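PDB 3WCY: interferon alpha/beta receptor 1 from Mus musculus, which pairs with IFNAR2 to form the cell-surface receptor for type I interferons and, once interferon is bound, switches on JAK-STAT signalling. Local coordinates for residues 71-77 / 89-95. Sequence-based numbering, arbitrary orientation.
Sequences IKTQFRV and NEVDPFI
Phe75 and Phe94 meet on one face of two antiparallel chain segments, CE2 of Phe75 lying 3.7 Å from CZ of Phe94. The planes stand 66° apart, and CE2 of Phe75 arrives at the rim of the Phe94 ring, near its plane. Phe94 reaches across because its CG sits between the backbone N and the carbonyl carbon (chi1 71°), which swings the ring back toward residues 71-77. Both rings also touch Val11. Farther along, Asn89 turns its side chain across that of Val77, with ND2 3.8 Å from CG2 of Val77.

Polar side chains occupy the other face. The amide of Gln74 crosses the carboxylate of Glu90 with their planes almost perpendicular, NE2 of Gln74 being 2.9 Å from OE1 of Glu90, while Gln74 lies alongside Pro93, its OE1 3.4 Å from Pro93 CB. Arg76 runs alongside Glu90, but its NH1 stays 4.3 Å from Glu90 OE2, too far for a salt bridge, though the opposite charges probably attract.

Thr73 and Phe94 form a hydrogen-bonded antiparallel pair through both N-H groups, and the far end closes with a weak bond from Asn89 N to Val77 O. In between, Val91 and Asp92 bow away from Gln74 and Phe75. Such two-faced pairing, aromatic on the face that meets Val11 and polar on the other, is consistent with an irregular F-G hairpin of the first fibronectin type-III domain, with residues 89-95 in the edge position.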
loop_
_atom_site.group_PDB
_atom_site.type_symbol
_atom_site.label_atom_id
_atom_site.label_comp_id
_atom_site.label_asym_id
_atom_site.label_seq_id
_atom_site.Cartn_x
_atom_site.Cartn_y
_atom_site.Cartn_z
ATOM N N ILE A 71 1.869 1.343 26.738
ATOM C CA ILE A 71 1.305 1.650 28.058
ATOM C C ILE A 71 2.296 2.477 28.918
ATOM O O ILE A 71 3.379 2.815 28.432
ATOM C CB ILE A 71 0.769 0.364 28.764
ATOM C CG1 ILE A 71 1.900 -0.610 29.162
ATOM C CG2 ILE A 71 -0.310 -0.322 27.914
ATOM C CD1 ILE A 71 1.505 -1.693 30.176
ATOM N N LYS A 72 1.928 2.806 30.177
ATOM C CA LYS A 72 2.791 3.562 31.091
ATOM C C LYS A 72 3.826 2.619 31.718
ATOM O O LYS A 72 3.454 1.611 32.328
ATOM C CB LYS A 72 1.973 4.280 32.179
ATOM C CG LYS A 72 0.936 5.274 31.648
ATOM C CD LYS A 72 -0.500 4.718 31.688
ATOM C CE LYS A 72 -1.247 5.023 32.974
ATOM N NZ LYS A 72 -0.836 4.136 34.098
ATOM N N THR A 73 5.121 2.938 31.541
ATOM C CA THR A 73 6.251 2.135 32.029
ATOM C C THR A 73 7.256 3.003 32.822
ATOM O O THR A 73 7.382 4.199 32.544
ATOM C CB THR A 73 6.893 1.375 30.835
ATOM O OG1 THR A 73 5.864 0.760 30.044
ATOM C CG2 THR A 73 7.923 0.321 31.267
ATOM N N GLN A 74 7.962 2.391 33.807
ATOM C CA GLN A 74 8.961 3.050 34.660
ATOM C C GLN A 74 10.160 2.140 34.974
ATOM O O GLN A 74 10.071 0.921 34.810
ATOM C CB GLN A 74 8.306 3.534 35.963
ATOM C CG GLN A 74 8.757 4.923 36.403
ATOM C CD GLN A 74 7.895 5.474 37.514
ATOM O OE1 GLN A 74 6.666 5.572 37.402
ATOM N NE2 GLN A 74 8.527 5.875 38.603
ATOM N N PHE A 75 11.279 2.740 35.430
ATOM C CA PHE A 75 12.507 2.023 35.784
ATOM C C PHE A 75 13.024 2.403 37.178
ATOM O O PHE A 75 12.946 3.571 37.564
ATOM C CB PHE A 75 13.624 2.293 34.752
ATOM C CG PHE A 75 13.294 2.143 33.282
ATOM C CD1 PHE A 75 12.917 0.913 32.757
ATOM C CD2 PHE A 75 13.465 3.208 32.406
ATOM C CE1 PHE A 75 12.657 0.765 31.392
ATOM C CE2 PHE A 75 13.203 3.061 31.040
ATOM C CZ PHE A 75 12.800 1.842 30.542
ATOM N N ARG A 76 13.591 1.415 37.906
ATOM C CA ARG A 76 14.201 1.581 39.233
ATOM C C ARG A 76 15.529 0.841 39.253
ATOM O O ARG A 76 15.562 -0.378 39.060
ATOM C CB ARG A 76 13.290 1.074 40.367
ATOM C CG ARG A 76 12.293 2.114 40.887
ATOM C CD ARG A 76 11.248 1.529 41.831
ATOM N NE ARG A 76 10.573 0.354 41.263
ATOM C CZ ARG A 76 9.502 0.390 40.469
ATOM N NH1 ARG A 76 8.943 1.550 40.144
ATOM N NH2 ARG A 76 8.975 -0.737 40.008
ATOM N N VAL A 77 16.628 1.593 39.441
ATOM C CA VAL A 77 17.997 1.076 39.465
ATOM C C VAL A 77 18.633 1.449 40.801
ATOM O O VAL A 77 18.528 2.603 41.222
ATOM C CB VAL A 77 18.845 1.598 38.266
ATOM C CG1 VAL A 77 20.201 0.896 38.196
ATOM C CG2 VAL A 77 18.105 1.452 36.936
ATOM N N ASN A 89 17.178 5.663 41.516
ATOM C CA ASN A 89 16.468 5.879 40.255
ATOM C C ASN A 89 14.968 5.603 40.360
ATOM O O ASN A 89 14.558 4.580 40.909
ATOM C CB ASN A 89 17.104 5.045 39.130
ATOM C CG ASN A 89 16.549 5.314 37.748
ATOM O OD1 ASN A 89 16.863 6.322 37.106
ATOM N ND2 ASN A 89 15.733 4.399 37.245
ATOM N N GLU A 90 14.212 6.569 39.833
ATOM C CA GLU A 90 12.756 6.641 39.839
ATOM C C GLU A 90 12.391 7.970 39.162
ATOM O O GLU A 90 12.227 8.995 39.823
ATOM C CB GLU A 90 12.216 6.601 41.267
ATOM C CG GLU A 90 10.733 6.919 41.379
ATOM C CD GLU A 90 9.914 5.724 41.825
ATOM O OE1 GLU A 90 8.701 5.687 41.524
ATOM O OE2 GLU A 90 10.480 4.822 42.478
ATOM N N VAL A 91 12.282 7.933 37.836
ATOM C CA VAL A 91 12.204 9.100 36.978
ATOM C C VAL A 91 10.760 9.403 36.645
ATOM O O VAL A 91 9.845 8.982 37.352
ATOM C CB VAL A 91 12.991 8.892 35.670
ATOM C CG1 VAL A 91 12.262 7.914 34.762
ATOM C CG2 VAL A 91 13.208 10.223 34.967
ATOM N N ASP A 92 10.559 10.136 35.559
ATOM C CA ASP A 92 9.201 10.472 35.130
ATOM C C ASP A 92 8.586 9.300 34.331
ATOM O O ASP A 92 9.210 8.854 33.362
ATOM C CB ASP A 92 9.217 11.766 34.287
ATOM C CG ASP A 92 7.852 12.304 33.897
ATOM O OD1 ASP A 92 7.250 11.764 32.941
ATOM O OD2 ASP A 92 7.414 13.305 34.504
ATOM N N PRO A 93 7.382 8.788 34.711
ATOM C CA PRO A 93 6.770 7.688 33.936
ATOM C C PRO A 93 6.425 8.109 32.505
ATOM O O PRO A 93 5.872 9.194 32.296
ATOM C CB PRO A 93 5.522 7.321 34.749
ATOM C CG PRO A 93 5.208 8.533 35.539
ATOM C CD PRO A 93 6.520 9.195 35.840
ATOM N N PHE A 94 6.783 7.262 31.519
ATOM C CA PHE A 94 6.579 7.558 30.097
ATOM C C PHE A 94 6.144 6.355 29.237
ATOM O O PHE A 94 6.306 5.202 29.643
ATOM C CB PHE A 94 7.861 8.198 29.511
ATOM C CG PHE A 94 9.036 7.257 29.366
ATOM C CD1 PHE A 94 9.320 6.657 28.145
ATOM C CD2 PHE A 94 9.863 6.975 30.447
ATOM C CE1 PHE A 94 10.397 5.776 28.014
ATOM C CE2 PHE A 94 10.941 6.096 30.313
ATOM C CZ PHE A 94 11.202 5.504 29.097
ATOM N N ILE A 95 5.632 6.647 28.026
ATOM C CA ILE A 95 5.257 5.642 27.033
ATOM C C ILE A 95 6.497 5.467 26.124
ATOM O O ILE A 95 6.882 6.430 25.453
ATOM C CB ILE A 95 3.976 6.036 26.238
ATOM C CG1 ILE A 95 2.762 6.235 27.167
ATOM C CG2 ILE A 95 3.659 5.010 25.150
ATOM C CD1 ILE A 95 2.342 7.685 27.317
#